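Local coordinates for protein DNA endonuclease I-CeuI (Chlamydomonas eugametos, PDB 2EX5) that cuts double-stranded DNA at a degenerate site of 17-19 bp as a magnesium-dependent LAGLIDADG homodimer, so driving the homing of its own intron, at residues A154-K157 against A158-L162; L171-L174 against V175-L179; L179-W182 against D183-K187. The protein carries 1 engineered substitution. One frame throughout, in Å; residues are numbered along the deposited sequence.

Contact 1: residues A154-K157 against A158-L162; sequences ANFK and ALLEL
On helix 147-164, which lies against the antiparallel sheet of the LAGLIDADG endonuclease fold, Phe156 and Leu160 meet one turn apart on the inner face. Methyl CD2 of Leu160 is 3.6 Å from Phe156 CD1, approaching the ring obliquely, and 3.8 Å from Phe156 CE1. The phenyl swings beside its own carbonyl carbon (chi1 -152°) and thereby toward Leu160. Pro83 of strand 79-90 and Ile134 of helix 126-141 touch both side chains, so the pair fills the seam between those elements. The backbone bond from Leu160 N to Phe156 O, 3.0 Å, fixes the one-turn spacing of the pair. On the outer face Lys157 runs out extended from CG, its methylene flank passing Glu161: OE2 of the carboxylate lies 3.4 Å from Lys157 CG and 3.5 Å from Lys157 CE. The ammonium forms its salt bridge with Glu138 of helix 126-141. Cut back to an alanine, Lys157 is likely to leave Glu138 without its ion-pair mate and the Glu161 carboxylate without its hydrocarbon neighbour. The inner face is thus apolar, while outside it Glu161, its OE2 4.9 Å from Lys157 NZ, would probably add a modest electrostatic attraction to the bond with Glu138.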
ATOM      1  N   ALA C 154       7.821 -17.857   1.128  1.00 28.32           N
ATOM      2  CA  ALA C 154       8.485 -19.155   1.267  1.00 26.87           C
ATOM      3  C   ALA C 154       8.484 -19.805  -0.110  1.00 26.46           C
ATOM      4  O   ALA C 154       9.421 -20.447  -0.571  1.00 27.69           O
ATOM      5  CB  ALA C 154       7.701 -20.072   2.302  1.00 27.11           C
ATOM      6  N   ASN C 155       7.381 -19.677  -0.777  1.00 26.68           N
ATOM      7  CA  ASN C 155       7.257 -20.269  -2.124  1.00 28.13           C
ATOM      8  C   ASN C 155       8.137 -19.615  -3.199  1.00 28.40           C
ATOM      9  O   ASN C 155       8.672 -20.330  -4.045  1.00 27.94           O
ATOM     10  CB  ASN C 155       5.805 -20.013  -2.575  1.00 28.38           C
ATOM     11  CG  ASN C 155       4.888 -21.094  -2.129  1.00 28.64           C
ATOM     12  OD1 ASN C 155       3.685 -20.877  -1.977  1.00 28.71           O
ATOM     13  ND2 ASN C 155       5.440 -22.234  -1.887  1.00 26.15           N
ATOM     14  N   PHE C 156       8.242 -18.276  -3.201  1.00 26.28           N
ATOM     15  CA  PHE C 156       9.258 -17.599  -4.008  1.00 26.58           C
ATOM     16  C   PHE C 156      10.623 -18.167  -3.783  1.00 26.59           C
ATOM     17  O   PHE C 156      11.391 -18.535  -4.716  1.00 27.18           O
ATOM     18  CB  PHE C 156       9.239 -16.068  -3.651  1.00 23.48           C
ATOM     19  CG  PHE C 156       9.687 -15.176  -4.766  1.00 22.73           C
ATOM     20  CD1 PHE C 156      11.014 -14.757  -4.875  1.00 24.11           C
ATOM     21  CD2 PHE C 156       8.802 -14.764  -5.707  1.00 22.83           C
ATOM     22  CE1 PHE C 156      11.401 -13.885  -5.864  1.00 25.12           C
ATOM     23  CE2 PHE C 156       9.196 -13.902  -6.724  1.00 21.60           C
ATOM     24  CZ  PHE C 156      10.439 -13.457  -6.793  1.00 24.56           C
ATOM     25  N   LYS C 157      10.985 -18.236  -2.520  1.00 29.24           N
ATOM     26  CA  LYS C 157      12.314 -18.769  -2.129  1.00 29.11           C
ATOM     27  C   LYS C 157      12.484 -20.230  -2.579  1.00 29.89           C
ATOM     28  O   LYS C 157      13.607 -20.646  -2.981  1.00 31.94           O
ATOM     29  CB  LYS C 157      12.516 -18.624  -0.609  1.00 30.00           C
ATOM     30  CG  LYS C 157      13.897 -19.126  -0.085  1.00 31.08           C
ATOM     31  CD  LYS C 157      13.859 -19.109   1.480  1.00 32.21           C
ATOM     32  CE  LYS C 157      15.267 -19.235   2.128  1.00 35.21           C
ATOM     33  NZ  LYS C 157      15.271 -18.919   3.714  1.00 36.94           N
ATOM     34  N   ALA C 158      11.395 -21.017  -2.522  1.00 29.48           N
ATOM     35  CA  ALA C 158      11.462 -22.472  -2.925  1.00 28.59           C
ATOM     36  C   ALA C 158      11.771 -22.565  -4.400  1.00 29.04           C
ATOM     37  O   ALA C 158      12.564 -23.372  -4.810  1.00 28.77           O
ATOM     38  CB  ALA C 158      10.099 -23.179  -2.612  1.00 26.65           C
ATOM     39  N   LEU C 159      11.207 -21.673  -5.190  1.00 29.75           N
ATOM     40  CA  LEU C 159      11.443 -21.613  -6.660  1.00 31.86           C
ATOM     41  C   LEU C 159      12.817 -21.241  -6.984  1.00 32.15           C
ATOM     42  O   LEU C 159      13.411 -21.820  -7.857  1.00 34.52           O
ATOM     43  CB  LEU C 159      10.628 -20.526  -7.353  1.00 32.53           C
ATOM     44  CG  LEU C 159       9.300 -20.920  -7.938  1.00 35.35           C
ATOM     45  CD1 LEU C 159       9.370 -22.258  -8.770  1.00 34.43           C
ATOM     46  CD2 LEU C 159       8.373 -20.914  -6.820  1.00 35.76           C
ATOM     47  N   LEU C 160      13.318 -20.231  -6.289  1.00 33.37           N
ATOM     48  CA  LEU C 160      14.675 -19.752  -6.541  1.00 34.62           C
ATOM     49  C   LEU C 160      15.673 -20.906  -6.307  1.00 35.99           C
ATOM     50  O   LEU C 160      16.667 -21.013  -7.051  1.00 37.24           O
ATOM     51  CB  LEU C 160      14.997 -18.489  -5.701  1.00 30.82           C
ATOM     52  CG  LEU C 160      14.860 -16.981  -6.113  1.00 31.38           C
ATOM     53  CD1 LEU C 160      14.187 -16.620  -7.333  1.00 28.16           C
ATOM     54  CD2 LEU C 160      14.420 -16.051  -4.987  1.00 29.17           C
ATOM     55  N   GLU C 161      15.398 -21.788  -5.325  1.00 36.21           N
ATOM     56  CA  GLU C 161      16.360 -22.885  -4.968  1.00 37.95           C
ATOM     57  C   GLU C 161      16.268 -23.971  -5.974  1.00 36.93           C
ATOM     58  O   GLU C 161      17.263 -24.524  -6.333  1.00 37.22           O
ATOM     59  CB  GLU C 161      16.152 -23.439  -3.541  1.00 40.33           C
ATOM     60  CG  GLU C 161      16.100 -22.328  -2.440  1.00 46.66           C
ATOM     61  CD  GLU C 161      15.961 -22.865  -0.936  1.00 50.17           C
ATOM     62  OE1 GLU C 161      16.148 -24.114  -0.718  1.00 53.52           O
ATOM     63  OE2 GLU C 161      15.704 -22.032   0.008  1.00 47.91           O
ATOM     64  N   LEU C 162      15.058 -24.312  -6.417  1.00 37.80           N
ATOM     65  CA  LEU C 162      14.833 -25.176  -7.587  1.00 38.85           C
ATOM     66  C   LEU C 162      15.622 -24.723  -8.831  1.00 38.61           C
ATOM     67  O   LEU C 162      16.279 -25.520  -9.464  1.00 39.52           O
ATOM     68  CB  LEU C 162      13.320 -25.214  -7.946  1.00 37.70           C
ATOM     69  CG  LEU C 162      12.311 -26.220  -7.327  1.00 39.38           C
ATOM     70  CD1 LEU C 162      12.818 -27.691  -7.210  1.00 38.16           C
ATOM     71  CD2 LEU C 162      11.683 -25.763  -6.025  1.00 39.43           C
TER

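Contact 2: residues L171-L174 against V175-L179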
ATOM      1  N   LEU C 171      12.327 -32.085 -17.307  1.00 48.22           N
ATOM      2  CA  LEU C 171      10.853 -32.108 -17.546  1.00 48.30           C
ATOM      3  C   LEU C 171      10.002 -32.475 -16.311  1.00 47.83           C
ATOM      4  O   LEU C 171       8.995 -31.837 -16.037  1.00 47.76           O
ATOM      5  CB  LEU C 171      10.530 -33.008 -18.744  1.00 48.08           C
ATOM      6  CG  LEU C 171       9.168 -32.978 -19.466  1.00 49.56           C
ATOM      7  CD1 LEU C 171       8.223 -34.171 -18.994  1.00 49.55           C
ATOM      8  CD2 LEU C 171       8.438 -31.575 -19.491  1.00 47.62           C
ATOM      9  N   GLU C 172      10.446 -33.447 -15.538  1.00 46.63           N
ATOM     10  CA  GLU C 172       9.661 -33.952 -14.417  1.00 47.02           C
ATOM     11  C   GLU C 172       9.484 -32.955 -13.264  1.00 46.58           C
ATOM     12  O   GLU C 172       8.374 -32.747 -12.746  1.00 47.21           O
ATOM     13  CB  GLU C 172      10.297 -35.263 -13.908  1.00 46.63           C
ATOM     14  CG  GLU C 172      10.094 -36.438 -14.897  1.00 49.14           C
ATOM     15  CD  GLU C 172       8.648 -36.573 -15.481  1.00 49.42           C
ATOM     16  OE1 GLU C 172       7.636 -36.538 -14.747  1.00 49.76           O
ATOM     17  OE2 GLU C 172       8.541 -36.728 -16.702  1.00 51.48           O
ATOM     18  N   GLN C 173      10.591 -32.379 -12.827  1.00 45.70           N
ATOM     19  CA  GLN C 173      10.563 -31.374 -11.806  1.00 44.53           C
ATOM     20  C   GLN C 173       9.855 -30.131 -12.315  1.00 43.37           C
ATOM     21  O   GLN C 173       9.168 -29.529 -11.534  1.00 44.19           O
ATOM     22  CB  GLN C 173      11.961 -31.011 -11.380  1.00 46.33           C
ATOM     23  CG  GLN C 173      12.679 -32.115 -10.685  1.00 48.35           C
ATOM     24  CD  GLN C 173      13.476 -31.607  -9.533  1.00 50.73           C
ATOM     25  OE1 GLN C 173      14.634 -31.302  -9.700  1.00 53.79           O
ATOM     26  NE2 GLN C 173      12.842 -31.444  -8.359  1.00 51.67           N
ATOM     27  N   LEU C 174      10.034 -29.744 -13.586  1.00 41.86           N
ATOM     28  CA  LEU C 174       9.327 -28.613 -14.135  1.00 40.90           C
ATOM     29  C   LEU C 174       7.853 -28.841 -13.984  1.00 41.85           C
ATOM     30  O   LEU C 174       7.121 -27.940 -13.498  1.00 41.29           O
ATOM     31  CB  LEU C 174       9.613 -28.384 -15.604  1.00 41.37           C
ATOM     32  CG  LEU C 174       8.731 -27.248 -16.208  1.00 42.05           C
ATOM     33  CD1 LEU C 174       8.940 -25.862 -15.620  1.00 42.33           C
ATOM     34  CD2 LEU C 174       8.910 -27.100 -17.680  1.00 42.66           C
ATOM     35  N   VAL C 175       7.413 -30.036 -14.425  1.00 41.29           N
ATOM     36  CA  VAL C 175       5.970 -30.396 -14.365  1.00 40.52           C
ATOM     37  C   VAL C 175       5.546 -30.582 -12.938  1.00 40.74           C
ATOM     38  O   VAL C 175       4.541 -30.029 -12.507  1.00 43.29           O
ATOM     39  CB  VAL C 175       5.566 -31.572 -15.353  1.00 39.90           C
ATOM     40  CG1 VAL C 175       4.131 -32.023 -15.168  1.00 36.08           C
ATOM     41  CG2 VAL C 175       5.799 -31.163 -16.810  1.00 36.19           C
ATOM     42  N   ASN C 176       6.342 -31.259 -12.150  1.00 41.68           N
ATOM     43  CA  ASN C 176       5.827 -31.706 -10.845  1.00 42.85           C
ATOM     44  C   ASN C 176       6.086 -30.882  -9.595  1.00 42.46           C
ATOM     45  O   ASN C 176       5.243 -30.902  -8.737  1.00 43.28           O
ATOM     46  CB  ASN C 176       6.230 -33.138 -10.578  1.00 44.70           C
ATOM     47  CG  ASN C 176       5.590 -34.097 -11.543  1.00 47.26           C
ATOM     48  OD1 ASN C 176       4.368 -34.219 -11.613  1.00 47.97           O
ATOM     49  ND2 ASN C 176       6.415 -34.791 -12.285  1.00 47.28           N
ATOM     50  N   LYS C 177       7.253 -30.250  -9.474  1.00 41.49           N
ATOM     51  CA  LYS C 177       7.573 -29.267  -8.440  1.00 40.23           C
ATOM     52  C   LYS C 177       7.424 -27.756  -8.892  1.00 37.59           C
ATOM     53  O   LYS C 177       6.674 -27.026  -8.292  1.00 37.59           O
ATOM     54  CB  LYS C 177       8.924 -29.610  -7.786  1.00 42.60           C
ATOM     55  CG  LYS C 177       8.787 -30.757  -6.664  1.00 46.94           C
ATOM     56  CD  LYS C 177      10.177 -31.370  -6.215  1.00 50.73           C
ATOM     57  CE  LYS C 177      10.146 -32.894  -5.775  1.00 53.33           C
ATOM     58  NZ  LYS C 177       8.949 -33.732  -6.258  1.00 55.33           N
ATOM     59  N   ILE C 178       8.044 -27.315  -9.984  1.00 33.70           N
ATOM     60  CA  ILE C 178       7.992 -25.899 -10.384  1.00 31.43           C
ATOM     61  C   ILE C 178       6.617 -25.314 -10.720  1.00 29.75           C
ATOM     62  O   ILE C 178       6.156 -24.334 -10.087  1.00 29.54           O
ATOM     63  CB  ILE C 178       9.033 -25.597 -11.474  1.00 31.40           C
ATOM     64  CG1 ILE C 178      10.450 -25.860 -10.895  1.00 31.93           C
ATOM     65  CG2 ILE C 178       8.798 -24.194 -12.115  1.00 30.39           C
ATOM     66  CD1 ILE C 178      11.610 -25.492 -11.903  1.00 30.24           C
ATOM     67  N   LEU C 179       5.930 -25.947 -11.661  1.00 27.81           N
ATOM     68  CA  LEU C 179       4.662 -25.431 -12.151  1.00 28.96           C
ATOM     69  C   LEU C 179       3.579 -25.369 -11.066  1.00 29.82           C
ATOM     70  O   LEU C 179       2.810 -24.366 -10.976  1.00 30.28           O
ATOM     71  CB  LEU C 179       4.209 -26.256 -13.375  1.00 29.84           C
ATOM     72  CG  LEU C 179       4.315 -25.730 -14.803  1.00 28.63           C
ATOM     73  CD1 LEU C 179       5.065 -24.369 -14.939  1.00 27.88           C
ATOM     74  CD2 LEU C 179       4.778 -26.768 -15.849  1.00 26.35           C
TER
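Leu174 is the apolar centre, meeting two side chains of the following turn. Its CD1 methyl is 3.9 Å from Ile178 CG2, while its branch carbon CG sits 4.0 Å from Leu179 CD2. An anti placement of CG to the backbone N (chi1 174°) brings CG near Leu179 and lets CD1 reach Ile178. Val81 of strand 79-90 touches all three residues, which places this cluster between helix and sheet. A second pair lies one turn nearer the helix start: Leu171 CD2 and Val175 CG2 stand 3.8 Å apart, side by side and pointing the same way, and Arg207 touches both.

The backbone is consistent with Leu174's reach to the fifth residue on. Helix 171-185 widens here into a pi-type turn: Gln173 O accepts from both Lys177 N and Ile178 N, and Leu179 N bonds to Leu174 O at 3.0 Å. Pro180, with no N-H to give, follows directly, and Val175 O receives instead a weak bond from Gln203.

At the rim, the NE2 end of Gln173 crosses the aliphatic chain of Lys177, 3.4 Å from its CD. Farther round, Asn176 runs alongside Glu172. The amide ND2 gives weak, bent bonds to Glu172 O (2.9 Å) and Glu172 OE1 (3.3 Å), with amide and carboxylate planes turned 37° apart. The stronger partner of that carboxylate is Arg207, the last residue of the chain, in a salt bridge through OE1, while the backbone N of Glu172 bonds to Asp170 OD1.

Contact 3: residues L179-W182 against D183-K187; sequences LPIW and DQMRK. With nucleotides of chain B.
Arg186 lies back over one face of the Trp182 indole, the two side chains pointing the same way. Its CD stands 3.6 Å above the ring plane, offset toward the rim, and its CG makes a CH-pi contact 4.2 Å from the centroid of the five-membered ring. Farther out, guanidinium NH1 comes within 3.5 Å of Trp182 CZ2, the flat groups only 19° from parallel. A bend in the arginine chain at chi3 (71°) helps lay the guanidinium over the six-membered end of the indole. One residue on, Lys187, which begins the DNA-interacting region 187-195 of this LAGLIDADG endonuclease, donates its backbone N to phosphate oxygen OP1 of DC18 of chain B at 2.8 Å and a nearly straight 172°.

The last turn of helix 171-185 positions this shell. Asp183 N to Leu179 O, 2.8 Å, is still an ordinary helical bond, but Met185 N divides itself between Ile181 O at 3.1 Å and a weak bond to Trp182 O. From Arg186, whose psi is no longer helical, the chain runs to the DNA. Alongside, Met185 SD packs 3.8 Å from Ile181 CG2. In the next shell Arg186 is tied by a salt bridge to Glu194 and by a hydrogen bond to Phe196 O, Arg152 holds Met185 O, and Ile67 and Thr69 of strand 63-71 touch Trp182.

The guanidinium therefore spends NH1 and NH2 on partners within the protein, which hold it over the indole, while the phosphate is gripped by a main-chain amide, a bond that depends on the DNA backbone and does not read a base.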
ATOM      1  N   LEU C 179       5.930 -25.947 -11.661  1.00 27.81           N
ATOM      2  CA  LEU C 179       4.662 -25.431 -12.151  1.00 28.96           C
ATOM      3  C   LEU C 179       3.579 -25.369 -11.066  1.00 29.82           C
ATOM      4  O   LEU C 179       2.810 -24.366 -10.976  1.00 30.28           O
ATOM      5  CB  LEU C 179       4.209 -26.256 -13.375  1.00 29.84           C
ATOM      6  CG  LEU C 179       4.315 -25.730 -14.803  1.00 28.63           C
ATOM      7  CD1 LEU C 179       5.065 -24.369 -14.939  1.00 27.88           C
ATOM      8  CD2 LEU C 179       4.778 -26.768 -15.849  1.00 26.35           C
ATOM      9  N   PRO C 180       3.521 -26.404 -10.192  1.00 30.80           N
ATOM     10  CA  PRO C 180       2.550 -26.334  -9.088  1.00 30.88           C
ATOM     11  C   PRO C 180       2.788 -25.198  -8.127  1.00 31.51           C
ATOM     12  O   PRO C 180       1.853 -24.681  -7.608  1.00 32.87           O
ATOM     13  CB  PRO C 180       2.738 -27.688  -8.351  1.00 30.36           C
ATOM     14  CG  PRO C 180       3.246 -28.639  -9.371  1.00 30.92           C
ATOM     15  CD  PRO C 180       4.231 -27.722 -10.196  1.00 31.86           C
ATOM     16  N   ILE C 181       4.020 -24.826  -7.830  1.00 32.29           N
ATOM     17  CA  ILE C 181       4.211 -23.590  -7.011  1.00 31.83           C
ATOM     18  C   ILE C 181       3.740 -22.352  -7.766  1.00 31.06           C
ATOM     19  O   ILE C 181       3.047 -21.503  -7.187  1.00 32.72           O
ATOM     20  CB  ILE C 181       5.721 -23.372  -6.632  1.00 32.51           C
ATOM     21  CG1 ILE C 181       6.207 -24.458  -5.672  1.00 30.72           C
ATOM     22  CG2 ILE C 181       5.880 -22.022  -6.056  1.00 30.09           C
ATOM     23  CD1 ILE C 181       7.742 -24.694  -5.843  1.00 29.35           C
ATOM     24  N   TRP C 182       4.144 -22.210  -9.031  1.00 28.71           N
ATOM     25  CA  TRP C 182       3.595 -21.116  -9.866  1.00 27.11           C
ATOM     26  C   TRP C 182       2.094 -20.971  -9.801  1.00 26.30           C
ATOM     27  O   TRP C 182       1.551 -19.893  -9.605  1.00 23.61           O
ATOM     28  CB  TRP C 182       4.020 -21.292 -11.331  1.00 25.17           C
ATOM     29  CG  TRP C 182       3.081 -20.596 -12.344  1.00 25.92           C
ATOM     30  CD1 TRP C 182       3.037 -19.286 -12.639  1.00 27.95           C
ATOM     31  CD2 TRP C 182       2.153 -21.235 -13.229  1.00 26.77           C
ATOM     32  NE1 TRP C 182       2.047 -19.022 -13.563  1.00 28.82           N
ATOM     33  CE2 TRP C 182       1.560 -20.230 -14.013  1.00 29.67           C
ATOM     34  CE3 TRP C 182       1.765 -22.572 -13.435  1.00 27.05           C
ATOM     35  CZ2 TRP C 182       0.545 -20.516 -14.982  1.00 28.28           C
ATOM     36  CZ3 TRP C 182       0.794 -22.850 -14.428  1.00 25.28           C
ATOM     37  CH2 TRP C 182       0.197 -21.834 -15.171  1.00 27.96           C
ATOM     38  N   ASP C 183       1.415 -22.112 -10.018  1.00 28.77           N
ATOM     39  CA  ASP C 183      -0.053 -22.213 -10.030  1.00 28.12           C
ATOM     40  C   ASP C 183      -0.662 -21.732  -8.706  1.00 28.19           C
ATOM     41  O   ASP C 183      -1.599 -20.993  -8.713  1.00 28.47           O
ATOM     42  CB  ASP C 183      -0.453 -23.732 -10.194  1.00 29.40           C
ATOM     43  CG  ASP C 183      -1.958 -23.941 -10.070  1.00 32.46           C
ATOM     44  OD1 ASP C 183      -2.684 -23.295 -10.837  1.00 30.70           O
ATOM     45  OD2 ASP C 183      -2.387 -24.717  -9.193  1.00 35.55           O
ATOM     46  N   GLN C 184      -0.139 -22.200  -7.569  1.00 29.56           N
ATOM     47  CA  GLN C 184      -0.621 -21.797  -6.180  1.00 30.95           C
ATOM     48  C   GLN C 184      -0.391 -20.294  -5.920  1.00 30.50           C
ATOM     49  O   GLN C 184      -1.181 -19.622  -5.224  1.00 29.48           O
ATOM     50  CB  GLN C 184       0.175 -22.616  -5.137  1.00 35.24           C
ATOM     51  CG  GLN C 184      -0.266 -24.058  -4.962  1.00 40.72           C
ATOM     52  CD  GLN C 184       0.840 -25.061  -4.555  1.00 44.14           C
ATOM     53  OE1 GLN C 184       0.857 -26.217  -5.047  1.00 45.87           O
ATOM     54  NE2 GLN C 184       1.733 -24.653  -3.630  1.00 46.87           N
ATOM     55  N   MET C 185       0.660 -19.718  -6.499  1.00 30.03           N
ATOM     56  CA  MET C 185       0.885 -18.249  -6.279  1.00 31.26           C
ATOM     57  C   MET C 185       0.177 -17.326  -7.239  1.00 31.14           C
ATOM     58  O   MET C 185       0.265 -16.041  -7.098  1.00 29.56           O
ATOM     59  CB  MET C 185       2.355 -17.915  -6.311  1.00 33.39           C
ATOM     60  CG  MET C 185       3.181 -18.815  -5.426  1.00 36.74           C
ATOM     61  SD  MET C 185       4.889 -18.363  -5.606  1.00 46.25           S
ATOM     62  CE  MET C 185       4.780 -16.676  -4.862  1.00 38.33           C
ATOM     63  N   ARG C 186      -0.562 -17.915  -8.207  1.00 28.08           N
ATOM     64  CA  ARG C 186      -1.251 -17.022  -9.155  1.00 26.74           C
ATOM     65  C   ARG C 186      -2.249 -16.083  -8.564  1.00 24.48           C
ATOM     66  O   ARG C 186      -2.995 -16.428  -7.674  1.00 26.02           O
ATOM     67  CB  ARG C 186      -1.874 -17.754 -10.326  1.00 23.39           C
ATOM     68  CG  ARG C 186      -0.902 -18.510 -11.148  1.00 25.47           C
ATOM     69  CD  ARG C 186      -1.662 -19.177 -12.281  1.00 27.91           C
ATOM     70  NE  ARG C 186      -2.138 -18.212 -13.277  1.00 28.89           N
ATOM     71  CZ  ARG C 186      -2.675 -18.571 -14.423  1.00 32.52           C
ATOM     72  NH1 ARG C 186      -2.908 -19.895 -14.692  1.00 34.67           N
ATOM     73  NH2 ARG C 186      -3.019 -17.618 -15.271  1.00 30.36           N
ATOM     74  N   LYS C 187      -2.335 -14.869  -9.066  1.00 23.59           N
ATOM     75  CA  LYS C 187      -3.337 -13.931  -8.546  1.00 24.76           C
ATOM     76  C   LYS C 187      -4.250 -13.436  -9.671  1.00 25.32           C
ATOM     77  O   LYS C 187      -5.327 -12.835  -9.405  1.00 24.12           O
ATOM     78  CB  LYS C 187      -2.585 -12.702  -8.074  1.00 25.46           C
ATOM     79  CG  LYS C 187      -2.705 -12.341  -6.675  1.00 30.27           C
ATOM     80  CD  LYS C 187      -2.072 -13.266  -5.805  1.00 31.04           C
ATOM     81  CE  LYS C 187      -3.012 -13.537  -4.708  1.00 33.05           C
ATOM     82  NZ  LYS C 187      -3.898 -12.395  -4.514  1.00 35.78           N
TER
ATOM     83  P    DC B  18       0.419 -12.959 -10.444  1.00 35.03           P
ATOM     84  OP1  DC B  18      -0.610 -13.848 -11.002  1.00 30.32           O
ATOM     85  OP2  DC B  18       0.985 -13.270  -9.127  1.00 29.77           O
ATOM     86  O5'  DC B  18       1.736 -12.918 -11.338  1.00 32.60           O
ATOM     87  C5'  DC B  18       1.987 -13.197 -12.761  1.00 33.82           C
ATOM     88  C4'  DC B  18       1.183 -12.312 -13.719  1.00 34.40           C
ATOM     89  O4'  DC B  18       1.477 -10.925 -13.466  1.00 35.00           O
ATOM     90  C3'  DC B  18       1.524 -12.467 -15.196  1.00 33.59           C
ATOM     91  O3'  DC B  18       0.684 -13.489 -15.730  1.00 30.68           O
ATOM     92  C2'  DC B  18       1.278 -11.090 -15.860  1.00 32.14           C
ATOM     93  C1'  DC B  18       1.578 -10.194 -14.677  1.00 34.85           C
ATOM     94  N1   DC B  18       2.889  -9.331 -14.585  1.00 32.45           N
ATOM     95  C2   DC B  18       3.008  -8.334 -15.532  1.00 31.74           C
ATOM     96  O2   DC B  18       2.112  -8.376 -16.350  1.00 32.73           O
ATOM     97  N3   DC B  18       4.064  -7.430 -15.538  1.00 30.32           N
ATOM     98  C4   DC B  18       4.951  -7.527 -14.553  1.00 29.02           C
ATOM     99  N4   DC B  18       5.957  -6.649 -14.615  1.00 29.35           N
ATOM    100  C5   DC B  18       4.884  -8.553 -13.553  1.00 30.66           C
ATOM    101  C6   DC B  18       3.838  -9.461 -13.592  1.00 32.58           C
ATOM    102  P    DA B  17       0.046  -8.492  -5.640  1.00 26.52           P
ATOM    103  OP1  DA B  17      -0.985  -9.245  -4.911  1.00 29.97           O
ATOM    104  OP2  DA B  17       1.490  -8.606  -5.260  1.00 32.19           O
ATOM    105  O5'  DA B  17       0.071  -8.880  -7.210  1.00 26.19           O
ATOM    106  C5'  DA B  17      -1.217  -8.990  -7.987  1.00 27.78           C
ATOM    107  C4'  DA B  17      -0.882  -9.470  -9.398  1.00 26.66           C
ATOM    108  O4'  DA B  17      -0.304  -8.292 -10.072  1.00 29.18           O
ATOM    109  C3'  DA B  17       0.208 -10.501  -9.449  1.00 30.11           C
ATOM    110  O3'  DA B  17      -0.260 -11.532 -10.271  1.00 28.56           O
ATOM    111  C2'  DA B  17       1.410  -9.707 -10.100  1.00 27.91           C
ATOM    112  C1'  DA B  17       0.713  -8.651 -10.924  1.00 26.20           C
ATOM    113  N9   DA B  17       1.504  -7.491 -11.440  1.00 27.87           N
ATOM    114  C8   DA B  17       2.624  -6.829 -10.892  1.00 28.43           C
ATOM    115  N7   DA B  17       3.054  -5.855 -11.638  1.00 29.20           N
ATOM    116  C5   DA B  17       2.220  -5.876 -12.785  1.00 27.73           C
ATOM    117  C6   DA B  17       2.149  -5.120 -13.997  1.00 26.84           C
ATOM    118  N6   DA B  17       2.974  -4.130 -14.364  1.00 22.64           N
ATOM    119  N1   DA B  17       1.164  -5.423 -14.888  1.00 25.95           N
ATOM    120  C2   DA B  17       0.300  -6.437 -14.609  1.00 28.17           C
ATOM    121  N3   DA B  17       0.227  -7.208 -13.491  1.00 27.00           N
ATOM    122  C4   DA B  17       1.246  -6.875 -12.633  1.00 26.39           C
TER

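In the fold
Contacts 2 and 3 are successive parts of helix 171-185 and share Leu179; contact 1 belongs to helix 147-164, which comes just before it in the chain. The two helices meet where Leu159 touches Ile178 and Asn155 touches Met185. Each contact is partly buried, with a side against the sheet and a more exposed polar side, yet the polar chemistry differs with place. Contact 1, about 15 Å from the chain's centre, has its charged side tied to another helix. Contact 2, about 23 Å out, carries weak amide bonds at its rim and a pi-type turn in its backbone. Contact 3 sets a buried arginine-over-indole CH-pi contact beside a DNA phosphate; contacts 1 and 2 stay about 8 and 9 Å from nucleic acid at their nearest atoms.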